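Local coordinates for uncharacterized protein (Bacteroides eggerthii DSM 20697, PDB 4ECO) that is of unknown function but, as a leucine-rich repeat protein, probably binds other proteins through the surface of its curved solenoid, at residues F541-Q546 with L571-N576; R556-G561 with E583-N588; R579-K584 with I600-S605; L592-N597 with Q624-C629; L618-T623 with D630-K635. All coordinates share one frame; numbering follows the deposited sequence. Where two conformers were deposited one is given.

Contact 1: residues F541-Q546 with L571-N576; sequences FGIRNQ and LQIGSN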
# COMPACT_ATOMS: atom_id res chain seq x y z
N PHE A 541 9.40 18.34 22.15
CA PHE A 541 10.83 18.44 21.89
C PHE A 541 11.55 17.19 22.38
O PHE A 541 11.37 16.79 23.53
CB PHE A 541 11.41 19.69 22.58
CG PHE A 541 12.75 20.13 22.06
CD1 PHE A 541 13.92 19.56 22.54
CD2 PHE A 541 12.84 21.11 21.07
CE1 PHE A 541 15.17 19.95 22.03
CE2 PHE A 541 14.09 21.51 20.56
CZ PHE A 541 15.25 20.94 21.06
N GLY A 542 12.35 16.59 21.50
CA GLY A 542 13.13 15.39 21.78
C GLY A 542 14.60 15.63 21.54
O GLY A 542 14.99 16.13 20.47
N ILE A 543 15.43 15.32 22.55
CA ILE A 543 16.88 15.51 22.47
C ILE A 543 17.55 14.39 23.30
O ILE A 543 18.60 14.58 23.90
CB ILE A 543 17.31 16.97 22.87
CG1 ILE A 543 18.75 17.34 22.39
CG2 ILE A 543 17.00 17.41 24.33
CD1 ILE A 543 18.76 18.34 21.37
N ARG A 544 16.92 13.20 23.28
CA ARG A 544 17.43 12.00 23.95
C ARG A 544 18.74 11.49 23.32
O ARG A 544 19.01 11.78 22.15
CB ARG A 544 16.38 10.89 23.87
CG ARG A 544 15.35 10.85 25.00
CD ARG A 544 14.51 9.56 24.96
NE ARG A 544 15.36 8.37 24.85
CZ ARG A 544 15.85 7.67 25.87
NH1 ARG A 544 15.53 8.00 27.11
NH2 ARG A 544 16.63 6.64 25.65
N ASN A 545 19.51 10.71 24.12
CA ASN A 545 20.76 10.00 23.76
C ASN A 545 21.72 10.79 22.84
O ASN A 545 22.10 10.30 21.77
CB ASN A 545 20.43 8.65 23.09
CG ASN A 545 19.68 7.68 23.96
OD1 ASN A 545 18.48 7.81 24.19
ND2 ASN A 545 20.37 6.67 24.46
N GLN A 546 22.19 11.96 23.28
CA GLN A 546 23.18 12.72 22.50
C GLN A 546 24.57 12.12 22.71
O GLN A 546 25.03 12.00 23.85
CB GLN A 546 23.17 14.22 22.83
CG GLN A 546 21.84 14.91 22.59
CD GLN A 546 21.37 14.81 21.17
OE1 GLN A 546 21.93 15.42 20.27
NE2 GLN A 546 20.31 14.06 20.96
N LEU A 571 8.68 17.00 26.93
CA LEU A 571 10.11 17.16 26.78
C LEU A 571 10.82 15.87 27.07
O LEU A 571 10.73 15.35 28.18
CB LEU A 571 10.68 18.28 27.67
CG LEU A 571 12.22 18.39 27.70
CD1 LEU A 571 12.80 18.80 26.33
CD2 LEU A 571 12.66 19.34 28.78
N GLN A 572 11.58 15.38 26.08
CA GLN A 572 12.37 14.17 26.20
C GLN A 572 13.83 14.54 26.17
O GLN A 572 14.32 14.95 25.13
CB GLN A 572 12.03 13.20 25.09
CG GLN A 572 10.58 12.73 25.07
CD GLN A 572 10.38 11.69 24.00
OE1 GLN A 572 11.29 11.37 23.22
NE2 GLN A 572 9.18 11.14 23.92
N ILE A 573 14.52 14.44 27.32
CA ILE A 573 15.94 14.79 27.45
C ILE A 573 16.71 13.65 28.17
O ILE A 573 17.84 13.84 28.62
CB ILE A 573 16.07 16.17 28.18
CG1 ILE A 573 17.44 16.83 27.97
CG2 ILE A 573 15.59 16.15 29.65
CD1 ILE A 573 17.48 18.33 28.20
N GLY A 574 16.11 12.47 28.22
CA GLY A 574 16.71 11.31 28.84
C GLY A 574 17.95 10.78 28.16
O GLY A 574 18.19 11.05 26.98
N SER A 575 18.76 9.99 28.91
CA SER A 575 19.99 9.31 28.50
C SER A 575 21.00 10.33 27.95
O SER A 575 21.50 10.20 26.83
CB SER A 575 19.69 8.19 27.50
OG SER A 575 20.78 7.30 27.39
N ASN A 576 21.27 11.35 28.74
CA ASN A 576 22.25 12.40 28.45
C ASN A 576 23.13 12.55 29.69
O ASN A 576 23.23 11.60 30.48
CB ASN A 576 21.56 13.73 28.03
CG ASN A 576 20.99 13.74 26.63
OD1 ASN A 576 21.70 13.60 25.64
ND2 ASN A 576 19.71 13.98 26.51
O HOH W 1 24.28 13.28 26.11

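Contact 2: residues R556-G561 with E583-N588; sequences REWPEG and EKITPN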
# COMPACT_ATOMS: atom_id res chain seq x y z
N ARG A 556 25.22 18.16 28.24
CA ARG A 556 25.34 18.40 29.67
C ARG A 556 24.51 19.63 30.09
O ARG A 556 24.19 19.79 31.27
CB ARG A 556 26.83 18.56 30.05
CG ARG A 556 27.64 17.27 29.82
CD ARG A 556 29.14 17.44 29.84
NE ARG A 556 29.63 17.56 31.21
CZ ARG A 556 30.80 18.08 31.55
NH1 ARG A 556 31.61 18.56 30.61
NH2 ARG A 556 31.16 18.15 32.82
N GLU A 557 24.10 20.46 29.08
CA GLU A 557 23.36 21.72 29.20
C GLU A 557 21.83 21.54 29.19
O GLU A 557 21.25 21.04 28.22
CB GLU A 557 23.78 22.67 28.04
CG GLU A 557 23.11 24.04 27.99
CD GLU A 557 23.24 24.83 26.69
OE1 GLU A 557 24.08 24.45 25.85
OE2 GLU A 557 22.49 25.83 26.52
N TRP A 558 21.17 22.03 30.25
CA TRP A 558 19.71 22.06 30.34
C TRP A 558 19.22 23.31 29.60
O TRP A 558 19.79 24.38 29.81
CB TRP A 558 19.23 22.03 31.80
CG TRP A 558 17.76 22.34 31.97
CD1 TRP A 558 17.20 23.57 32.14
CD2 TRP A 558 16.67 21.40 31.88
NE1 TRP A 558 15.83 23.46 32.17
CE2 TRP A 558 15.48 22.14 32.03
CE3 TRP A 558 16.59 20.00 31.73
CZ2 TRP A 558 14.22 21.52 32.05
CZ3 TRP A 558 15.35 19.39 31.75
CH2 TRP A 558 14.18 20.15 31.90
N PRO A 559 18.15 23.22 28.78
CA PRO A 559 17.65 24.43 28.10
C PRO A 559 16.92 25.37 29.08
O PRO A 559 15.68 25.34 29.19
CB PRO A 559 16.71 23.85 27.05
CG PRO A 559 16.15 22.60 27.71
CD PRO A 559 17.33 22.04 28.45
N GLU A 560 17.69 26.21 29.81
CA GLU A 560 17.10 27.14 30.77
C GLU A 560 16.16 28.08 30.05
O GLU A 560 16.52 28.62 29.00
CB GLU A 560 18.16 27.90 31.56
CG GLU A 560 18.98 27.03 32.51
CD GLU A 560 18.32 26.48 33.75
OE1 GLU A 560 17.20 26.93 34.12
OE2 GLU A 560 18.95 25.61 34.39
N GLY A 561 14.93 28.15 30.54
CA GLY A 561 13.88 28.94 29.93
C GLY A 561 12.82 28.12 29.23
O GLY A 561 11.76 28.66 28.89
N GLU A 583 15.51 26.40 36.85
CA GLU A 583 14.06 26.64 36.87
C GLU A 583 13.30 25.44 37.43
O GLU A 583 13.65 24.30 37.15
CB GLU A 583 13.53 26.96 35.44
CG GLU A 583 13.79 25.89 34.38
CD GLU A 583 13.59 26.30 32.94
OE1 GLU A 583 12.79 27.24 32.69
OE2 GLU A 583 14.21 25.68 32.05
N LYS A 584 12.25 25.71 38.22
CA LYS A 584 11.35 24.68 38.72
C LYS A 584 10.50 24.20 37.55
O LYS A 584 10.04 25.03 36.76
CB LYS A 584 10.47 25.21 39.86
CG LYS A 584 11.17 25.30 41.19
CD LYS A 584 10.20 25.78 42.24
CE LYS A 584 10.84 26.14 43.56
NZ LYS A 584 9.90 26.87 44.44
N ILE A 585 10.34 22.88 37.40
CA ILE A 585 9.54 22.33 36.30
C ILE A 585 8.09 22.73 36.54
O ILE A 585 7.62 22.70 37.67
CB ILE A 585 9.73 20.80 36.11
CG1 ILE A 585 11.22 20.44 35.94
CG2 ILE A 585 8.86 20.23 34.95
CD1 ILE A 585 11.97 21.10 34.75
N THR A 586 7.44 23.16 35.46
CA THR A 586 6.06 23.63 35.45
C THR A 586 5.09 22.48 35.10
O THR A 586 5.45 21.62 34.30
CB THR A 586 5.94 24.79 34.47
OG1 THR A 586 6.38 24.37 33.16
CG2 THR A 586 6.72 26.00 34.92
N PRO A 587 3.87 22.46 35.67
CA PRO A 587 2.93 21.35 35.38
C PRO A 587 2.48 21.22 33.92
O PRO A 587 2.03 20.12 33.54
CB PRO A 587 1.71 21.65 36.25
CG PRO A 587 1.88 23.00 36.77
CD PRO A 587 3.32 23.38 36.69
N ASN A 588 2.63 22.29 33.09
CA ASN A 588 2.23 22.23 31.68
C ASN A 588 3.12 21.24 30.92
O ASN A 588 2.64 20.64 29.96
CB ASN A 588 2.24 23.60 31.01
CG ASN A 588 1.55 23.62 29.64
OD1 ASN A 588 0.41 23.13 29.46
ND2 ASN A 588 2.21 24.20 28.64

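Contact 3: residues R579-K584 with I600-S605; sequences RKVNEK and ISIDLS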
# COMPACT_ATOMS: atom_id res chain seq x y z
N ARG A 579 23.08 18.27 34.04
CA ARG A 579 23.57 18.63 35.36
C ARG A 579 22.52 19.45 36.12
O ARG A 579 21.45 18.94 36.39
CB ARG A 579 24.91 19.38 35.25
CG ARG A 579 25.98 18.70 34.40
CD ARG A 579 26.40 17.35 34.94
NE ARG A 579 27.40 16.73 34.08
CZ ARG A 579 28.44 16.02 34.53
NH1 ARG A 579 28.61 15.85 35.84
NH2 ARG A 579 29.30 15.50 33.68
N LYS A 580 22.84 20.70 36.46
CA LYS A 580 21.96 21.55 37.26
C LYS A 580 20.86 22.18 36.39
O LYS A 580 21.13 22.81 35.36
CB LYS A 580 22.78 22.64 38.00
CG LYS A 580 22.02 23.68 38.84
CD LYS A 580 21.43 23.16 40.16
CE LYS A 580 21.09 24.27 41.13
NZ LYS A 580 20.02 25.20 40.63
N VAL A 581 19.61 21.99 36.87
CA VAL A 581 18.37 22.53 36.32
C VAL A 581 17.91 23.60 37.31
O VAL A 581 17.52 23.28 38.44
CB VAL A 581 17.32 21.42 36.05
CG1 VAL A 581 16.04 22.00 35.45
CG2 VAL A 581 17.88 20.34 35.13
N ASN A 582 18.04 24.89 36.92
CA ASN A 582 17.75 26.02 37.81
C ASN A 582 16.26 26.24 37.96
O ASN A 582 15.80 26.32 39.10
CB ASN A 582 18.43 27.33 37.34
CG ASN A 582 19.95 27.33 37.38
OD1 ASN A 582 20.59 26.80 38.31
ND2 ASN A 582 20.56 27.98 36.40
N GLU A 583 15.51 26.40 36.85
CA GLU A 583 14.06 26.64 36.87
C GLU A 583 13.30 25.44 37.43
O GLU A 583 13.65 24.30 37.15
CB GLU A 583 13.53 26.96 35.44
CG GLU A 583 13.79 25.89 34.38
CD GLU A 583 13.59 26.30 32.94
OE1 GLU A 583 12.79 27.24 32.69
OE2 GLU A 583 14.21 25.68 32.05
N LYS A 584 12.25 25.71 38.22
CA LYS A 584 11.35 24.68 38.72
C LYS A 584 10.50 24.20 37.55
O LYS A 584 10.04 25.03 36.76
CB LYS A 584 10.47 25.21 39.86
CG LYS A 584 11.17 25.30 41.19
CD LYS A 584 10.20 25.78 42.24
CE LYS A 584 10.84 26.14 43.56
NZ LYS A 584 9.90 26.87 44.44
N ILE A 600 22.07 14.84 37.22
CA ILE A 600 21.03 15.87 37.17
C ILE A 600 20.74 16.37 38.60
O ILE A 600 20.95 15.66 39.58
CB ILE A 600 19.73 15.35 36.45
CG1 ILE A 600 18.90 16.53 35.88
CG2 ILE A 600 18.89 14.42 37.32
CD1 ILE A 600 17.79 16.17 34.89
N SER A 601 20.29 17.63 38.68
CA SER A 601 19.84 18.32 39.89
C SER A 601 18.64 19.16 39.46
O SER A 601 18.81 20.19 38.81
CB SER A 601 20.97 19.14 40.51
OG SER A 601 20.65 19.55 41.83
N ILE A 602 17.42 18.60 39.70
CA ILE A 602 16.13 19.14 39.27
C ILE A 602 15.12 19.21 40.45
O ILE A 602 15.06 18.30 41.28
CB ILE A 602 15.60 18.28 38.08
CG1 ILE A 602 14.46 18.96 37.29
CG2 ILE A 602 15.28 16.82 38.47
CD1 ILE A 602 14.27 18.41 35.84
N ASP A 603 14.35 20.31 40.50
CA ASP A 603 13.31 20.61 41.48
C ASP A 603 11.93 20.37 40.84
O ASP A 603 11.52 21.13 39.95
CB ASP A 603 13.46 22.07 41.97
CG ASP A 603 12.59 22.45 43.16
OD1 ASP A 603 11.54 21.82 43.36
OD2 ASP A 603 12.97 23.41 43.89
N LEU A 604 11.22 19.34 41.29
CA LEU A 604 9.91 18.97 40.75
C LEU A 604 8.76 19.33 41.73
O LEU A 604 7.69 18.70 41.69
CB LEU A 604 9.89 17.47 40.43
CG LEU A 604 10.89 16.96 39.39
CD1 LEU A 604 10.68 15.50 39.12
CD2 LEU A 604 10.74 17.69 38.09
N SER A 605 8.98 20.35 42.58
CA SER A 605 8.03 20.82 43.60
C SER A 605 6.64 21.09 43.07
O SER A 605 5.68 20.70 43.72
CB SER A 605 8.52 22.10 44.25
OG SER A 605 9.68 21.83 45.02
O HOH W 2 14.86 22.58 38.75

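Contact 4: residues L592-N597 with Q624-C629; sequences LDIKDN and QDIRGC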
# COMPACT_ATOMS: atom_id res chain seq x y z
N LEU A 592 7.49 14.37 30.91
CA LEU A 592 8.90 14.72 31.03
C LEU A 592 9.75 13.48 31.24
O LEU A 592 9.58 12.74 32.22
CB LEU A 592 9.10 15.72 32.18
CG LEU A 592 10.52 16.17 32.53
CD1 LEU A 592 11.14 17.07 31.44
CD2 LEU A 592 10.50 16.92 33.83
N ASP A 593 10.67 13.26 30.30
CA ASP A 593 11.64 12.17 30.36
C ASP A 593 12.98 12.75 30.71
O ASP A 593 13.58 13.46 29.90
CB ASP A 593 11.70 11.37 29.04
CG ASP A 593 12.95 10.51 28.92
OD1 ASP A 593 13.28 9.78 29.88
OD2 ASP A 593 13.63 10.61 27.88
N ILE A 594 13.45 12.45 31.93
CA ILE A 594 14.76 12.87 32.41
C ILE A 594 15.57 11.64 32.81
O ILE A 594 16.65 11.77 33.39
CB ILE A 594 14.67 13.88 33.60
CG1 ILE A 594 13.84 13.31 34.79
CG2 ILE A 594 14.17 15.26 33.12
CD1 ILE A 594 14.01 14.01 36.11
N LYS A 595 15.04 10.43 32.52
CA LYS A 595 15.61 9.15 32.93
C LYS A 595 17.01 8.98 32.36
O LYS A 595 17.28 9.42 31.25
CB LYS A 595 14.70 7.98 32.52
CG LYS A 595 14.98 6.70 33.29
CD LYS A 595 13.91 5.64 33.03
CE LYS A 595 14.21 4.29 33.67
NZ LYS A 595 14.17 4.36 35.16
N ASP A 596 17.91 8.39 33.17
CA ASP A 596 19.31 8.13 32.84
C ASP A 596 20.04 9.46 32.57
O ASP A 596 20.47 9.75 31.45
CB ASP A 596 19.44 7.13 31.67
CG ASP A 596 20.85 6.70 31.32
OD1 ASP A 596 21.73 6.79 32.20
OD2 ASP A 596 21.07 6.28 30.17
N ASN A 597 20.15 10.26 33.62
CA ASN A 597 20.89 11.53 33.69
C ASN A 597 21.45 11.52 35.09
O ASN A 597 20.90 12.15 36.00
CB ASN A 597 19.97 12.74 33.38
CG ASN A 597 19.80 13.05 31.92
OD1 ASN A 597 20.72 13.52 31.26
ND2 ASN A 597 18.59 12.91 31.41
N GLN A 624 18.43 9.53 41.07
CA GLN A 624 18.69 10.89 40.59
C GLN A 624 18.44 11.90 41.70
O GLN A 624 17.61 11.63 42.59
CB GLN A 624 17.84 11.23 39.35
CG GLN A 624 18.20 10.41 38.11
CD GLN A 624 17.39 10.77 36.89
OE1 GLN A 624 16.21 10.42 36.75
NE2 GLN A 624 18.05 11.39 35.94
N ASP A 625 19.14 13.05 41.66
CA ASP A 625 18.98 14.12 42.64
C ASP A 625 17.74 14.98 42.28
O ASP A 625 17.85 16.10 41.73
CB ASP A 625 20.27 14.97 42.72
CG ASP A 625 20.20 16.18 43.64
OD1 ASP A 625 19.43 16.14 44.63
OD2 ASP A 625 20.92 17.17 43.36
N ILE A 626 16.55 14.43 42.59
CA ILE A 626 15.25 15.05 42.37
C ILE A 626 14.75 15.66 43.70
O ILE A 626 14.64 14.96 44.71
CB ILE A 626 14.26 14.03 41.77
CG1 ILE A 626 14.69 13.63 40.34
CG2 ILE A 626 12.84 14.57 41.79
CD1 ILE A 626 14.31 12.23 39.90
N ARG A 627 14.48 16.97 43.70
CA ARG A 627 13.99 17.67 44.88
C ARG A 627 12.50 18.01 44.74
O ARG A 627 11.99 18.13 43.63
CB ARG A 627 14.82 18.95 45.14
CG ARG A 627 16.27 18.71 45.61
CD ARG A 627 17.32 19.30 44.68
NE ARG A 627 18.69 18.96 45.12
CZ ARG A 627 19.48 19.76 45.84
NH1 ARG A 627 19.07 20.96 46.21
NH2 ARG A 627 20.69 19.35 46.19
N GLY A 628 11.84 18.14 45.88
CA GLY A 628 10.44 18.56 45.97
C GLY A 628 9.33 17.55 45.82
O GLY A 628 8.16 17.95 45.74
N CYS A 629 9.66 16.25 45.80
CA CYS A 629 8.63 15.22 45.65
C CYS A 629 9.06 13.94 46.38
O CYS A 629 9.80 13.13 45.82
CB CYS A 629 8.33 14.95 44.18
SG CYS A 629 6.80 14.02 43.91

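Contact 5: residues L618-T623 with D630-K635; sequences LFYDKT and DALDIK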
# COMPACT_ATOMS: atom_id res chain seq x y z
N LEU A 618 6.19 11.09 34.34
CA LEU A 618 7.62 11.33 34.56
C LEU A 618 8.45 10.04 34.46
O LEU A 618 8.18 9.07 35.17
CB LEU A 618 7.85 11.98 35.94
CG LEU A 618 9.30 12.17 36.36
CD1 LEU A 618 9.94 13.36 35.64
CD2 LEU A 618 9.40 12.31 37.85
N PHE A 619 9.49 10.08 33.61
CA PHE A 619 10.46 9.01 33.41
C PHE A 619 11.72 9.42 34.15
O PHE A 619 12.29 10.47 33.85
CB PHE A 619 10.70 8.77 31.91
CG PHE A 619 9.43 8.53 31.14
CD1 PHE A 619 8.90 7.25 31.01
CD2 PHE A 619 8.75 9.58 30.54
CE1 PHE A 619 7.72 7.02 30.28
CE2 PHE A 619 7.56 9.36 29.81
CZ PHE A 619 7.06 8.08 29.68
N TYR A 620 12.08 8.67 35.19
CA TYR A 620 13.20 9.02 36.06
C TYR A 620 13.81 7.79 36.74
O TYR A 620 13.27 6.67 36.65
CB TYR A 620 12.68 10.00 37.15
CG TYR A 620 11.89 9.33 38.27
CD1 TYR A 620 10.63 8.78 38.04
CD2 TYR A 620 12.42 9.24 39.56
CE1 TYR A 620 9.92 8.15 39.06
CE2 TYR A 620 11.71 8.62 40.59
CZ TYR A 620 10.46 8.07 40.33
OH TYR A 620 9.74 7.49 41.35
N ASP A 621 14.92 8.02 37.48
CA ASP A 621 15.61 7.03 38.31
C ASP A 621 15.55 7.49 39.74
O ASP A 621 15.84 8.66 39.99
CB ASP A 621 17.08 6.82 37.88
CG ASP A 621 17.33 6.62 36.40
OD1 ASP A 621 16.72 5.70 35.82
OD2 ASP A 621 18.20 7.35 35.84
N LYS A 622 15.23 6.59 40.70
CA LYS A 622 15.13 6.95 42.13
C LYS A 622 16.50 7.37 42.67
O LYS A 622 16.57 8.04 43.70
CB LYS A 622 14.53 5.81 42.95
CG LYS A 622 13.08 5.51 42.56
CD LYS A 622 12.47 4.35 43.32
CE LYS A 622 11.06 4.08 42.84
NZ LYS A 622 10.47 2.86 43.46
N THR A 623 17.58 7.07 41.93
CA THR A 623 18.97 7.42 42.27
C THR A 623 19.31 8.87 41.85
O THR A 623 20.39 9.35 42.20
CB THR A 623 19.96 6.44 41.61
OG1 THR A 623 19.56 6.19 40.25
CG2 THR A 623 20.07 5.14 42.36
N ASP A 630 8.57 13.79 47.63
CA ASP A 630 8.90 12.65 48.48
C ASP A 630 8.28 11.37 47.93
O ASP A 630 8.91 10.29 48.01
CB ASP A 630 8.42 12.90 49.91
CG ASP A 630 9.08 14.08 50.60
OD1 ASP A 630 10.33 14.19 50.54
OD2 ASP A 630 8.37 14.85 51.29
N ALA A 631 7.09 11.51 47.31
CA ALA A 631 6.27 10.44 46.73
C ALA A 631 7.00 9.66 45.63
O ALA A 631 6.49 8.62 45.18
CB ALA A 631 4.99 11.03 46.16
N LEU A 632 8.20 10.14 45.19
CA LEU A 632 8.97 9.51 44.12
C LEU A 632 9.95 8.47 44.65
O LEU A 632 10.55 7.75 43.84
CB LEU A 632 9.72 10.56 43.28
CG LEU A 632 8.86 11.44 42.36
CD1 LEU A 632 9.72 12.45 41.66
CD2 LEU A 632 8.08 10.62 41.36
N ASP A 633 10.09 8.34 45.99
CA ASP A 633 10.97 7.39 46.69
C ASP A 633 12.43 7.59 46.22
O ASP A 633 13.08 6.66 45.73
CB ASP A 633 10.47 5.92 46.48
CG ASP A 633 11.24 4.82 47.21
OD1 ASP A 633 11.90 5.12 48.23
OD2 ASP A 633 11.16 3.65 46.77
N ILE A 634 12.94 8.82 46.36
CA ILE A 634 14.30 9.17 45.96
C ILE A 634 15.30 8.56 46.99
O ILE A 634 15.24 8.89 48.18
CB ILE A 634 14.45 10.71 45.81
CG1 ILE A 634 13.42 11.30 44.80
CG2 ILE A 634 15.90 11.13 45.46
CD1 ILE A 634 13.44 10.71 43.32
N LYS A 635 16.16 7.63 46.52
CA LYS A 635 17.16 6.93 47.33
C LYS A 635 18.21 7.89 47.90
O LYS A 635 18.57 8.85 47.23
CB LYS A 635 17.86 5.84 46.51
CG LYS A 635 16.99 4.63 46.17
CD LYS A 635 17.85 3.52 45.54
CE LYS A 635 17.10 2.22 45.33
NZ LYS A 635 17.98 1.16 44.75

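Contact 1: residues F541-Q546 with L571-N576
Asn576 lies alongside Gln546, the two side chains pointing the same way with their amide planes 48° apart. The CG of Asn576 is anti to its carbonyl carbon (chi1 -75°), and both ends of the carboxamide are used. OD1 accepts from the backbone of the preceding coil, with Gln546 N 2.9 Å from Asn576 OD1. ND2 gives an almost straight bond, in its amide plane, to Ile543 O at 2.9 Å, and a second to Ile573 O in its own segment, reached from above that carbonyl plane. Three bonds thus fix the rotation of the group, while a water donates to both Asn576 OD1 and Gln546 O.

The apolar pairs run in step. Ile543 and Ile573 lie side by side, CG2 of the former 3.7 Å from CG1 of the latter, and Phe541 and Leu571 do the same, their CD1 atoms 4.0 Å apart. In one of its two conformers Arg544 lies across Gln572, whose amide end turns to Gln570.

Parallel backbone bonds set the register of the strands: Gln572 N to Phe541 O at 2.9 Å and Ile543 N to Gln572 O at 2.8 Å. In the turn after them Asn545 N bonds Gly574 O at 3.2 Å. Equivalent residues stacked coil upon coil, with a buried asparagine bonding to the backbone of the coil before, typify the leucine-rich repeat solenoid.

Contact 2: residues R556-G561 with E583-N588
Trp558 and Glu583 meet ring edge to carboxylate, joining the loops that follow the parallel strands in two successive coils of the leucine-rich repeat solenoid. Trp558 NE1 donates to Glu583 OE2 at 2.8 Å, with the oxygen close to the indole plane and using its anti lone pair. The two side chains cross at about a right angle, and the ring and carboxylate planes are 88° apart. Beside this bond, Ile585 CD1 packs obliquely on the benzene part of the indole, 3.5 Å from Trp558 CZ2.

The same OE2 also takes a weak bond from Gly561 N (3.0 Å), so the carboxylate is held from two points of one loop. CG of Glu583 lies between its backbone N and carbonyl carbon (chi1 58°), and from there the extended chain carries the acid group to the indole.

Further out, Glu583 OE1 is bonded by Thr563, and Pro559 centres an inverse gamma turn that brings Glu560 round beside Glu583. The two acids run antiparallel alongside one another; the donors around them probably offset the repulsion. Glu560 OE2 takes Asn582 N, while the syn lone pair of Glu560 OE1 receives Glu583 N at 3.3 Å.

Contact 3: residues R579-K584 with I600-S605
Arg579 meets Ser601 through its backbone: Ser601 N donates to Arg579 O over 2.9 Å, from above the carbonyl plane. The arginine side chain turns instead to a salt bridge with Asp577.

Lys580 forms the single bridge to Ser601, whose hydroxyl is bonded to Asp625, one coil further on, while Lys580 NZ folds back to Asn582 OD1.

Val581 is the apolar centre. Its N donates to Ser601 O at 2.8 Å, and its two methyls divide the work. CG1, anti to the backbone N (chi1 -179°), lies 3.9 Å from Ile602 CG1, side by side, whereas CG2 approaches Ile600 CG1 at 4.0 Å at a slant.

After Val581 the first segment bows away through Asn582 and Glu583, and a water bridges the gap, donating to Val581 O and Glu583 O and accepting from Asp603 N.

Lys584 then runs alongside Asp603, with CE 3.5 Å from Asp603 OD2. NZ continues beyond, 4.7 Å from that OD2, so the charges are near without pairing. Asp603 OD1 instead takes Ser605 N in an Asx turn.

A single backbone bridge between successive coils, with valine and isoleucine turned inward, is in keeping with the side of a leucine-rich repeat solenoid opposite its main parallel strands.

Contact 4: residues L592-N597 with Q624-C629
Gln624 reaches the backbone of Ile594 and Asn597 because its CG is anti to the carbonyl carbon (chi1 -66°) and its CD is anti to CA (chi2 -178°), which extends the chain. The tip thereby enters the turn after strand 591-593, one coil earlier in the leucine-rich repeat solenoid. For Ile594, chi1 of 57° sets CG1 between the backbone N and the carbonyl carbon, and its CD1 meets Ile626 CD1 tip to tip at 4.2 Å, inside the apolar core that Ile602 also lines.

NE2 of Gln624 uses both hydrogens, in almost straight bonds to Ile594 O at 2.9 Å and Asn597 O at 3.0 Å. Both acceptors lie in the plane of the Gln624 amide, which holds the group against rotation.

Ile594 O has a second donor, Asn597 ND2 at 3.0 Å, and the two nitrogens approach it from opposite faces of its plane. Asn597 ND2 also bonds Ile573 O in the coil before, so Gln624 continues a buried run of carboxamides bonded to coil backbones.

On the outer side, Arg627 NE pairs with Asp625 OD1 in a salt bridge of 3.0 Å. The remaining polar atom of the inserted amide, Gln624 OE1, accepts the backbone N of Asp621.

Contact 5: residues L618-T623 with D630-K635
Tyr620 and Leu632 make the central link of this contact, in which the C-terminal tail folds back on the final coil of the leucine-rich repeat solenoid.

Two hydrogen bonds tie the segments, the second less certain because Lys635 is poorly ordered. Tyr620 OH donates to Leu632 O at 2.6 Å, in the carbonyl plane and on a lone pair. The other is between backbones, from Lys635 N to Lys622 O at 2.9 Å, arriving from above the carbonyl plane.

Apolar contacts back the tyrosine. Its CG lies between the backbone N and the carbonyl carbon (chi1 77°), and the ring crosses Leu632 obliquely, with Tyr620 CZ 3.6 Å from Leu632 CD2. Ile634 comes in at a slant, its CD1 3.8 Å from Tyr620 CE2. Leu618, at about a right angle to Leu632, brings CD2 to 3.8 Å from Leu632 CD1, and Leu604 and Ile611 pack on the same leucine. The short 3-10 turn 630-632, which follows the disulfide of Cys629 with Cys608, delivers Leu632 to this spot.

Charge contributes at the surface. Lys622 runs extended past the carbonyls of Leu632 and Asp633 and ends in a weak salt bridge, Lys622 NZ lying 3.5 Å from Asp633 OD2.

Overall arrangement
From the N-terminal side, contact 1 closes the loop between strands 540-542 and 570-572. Contact 2 starts inside that loop and ends beyond it, so the two cross, and they touch where Trp558 packs on Leu571. Contact 3 opens on the segment where contact 2 ends, sharing Glu583 and Lys584, and carries the connection to strand 601-603. Contact 4 crosses it, running from strand 591-593 to 625-627, and contact 5 in turn crosses contact 4 before closing at the C-terminal tail. None nests in another: the overlapping spans bind successive coils, first along the strand side (contact 1) and then across the loop side and last coil, into one continuous end of the solenoid.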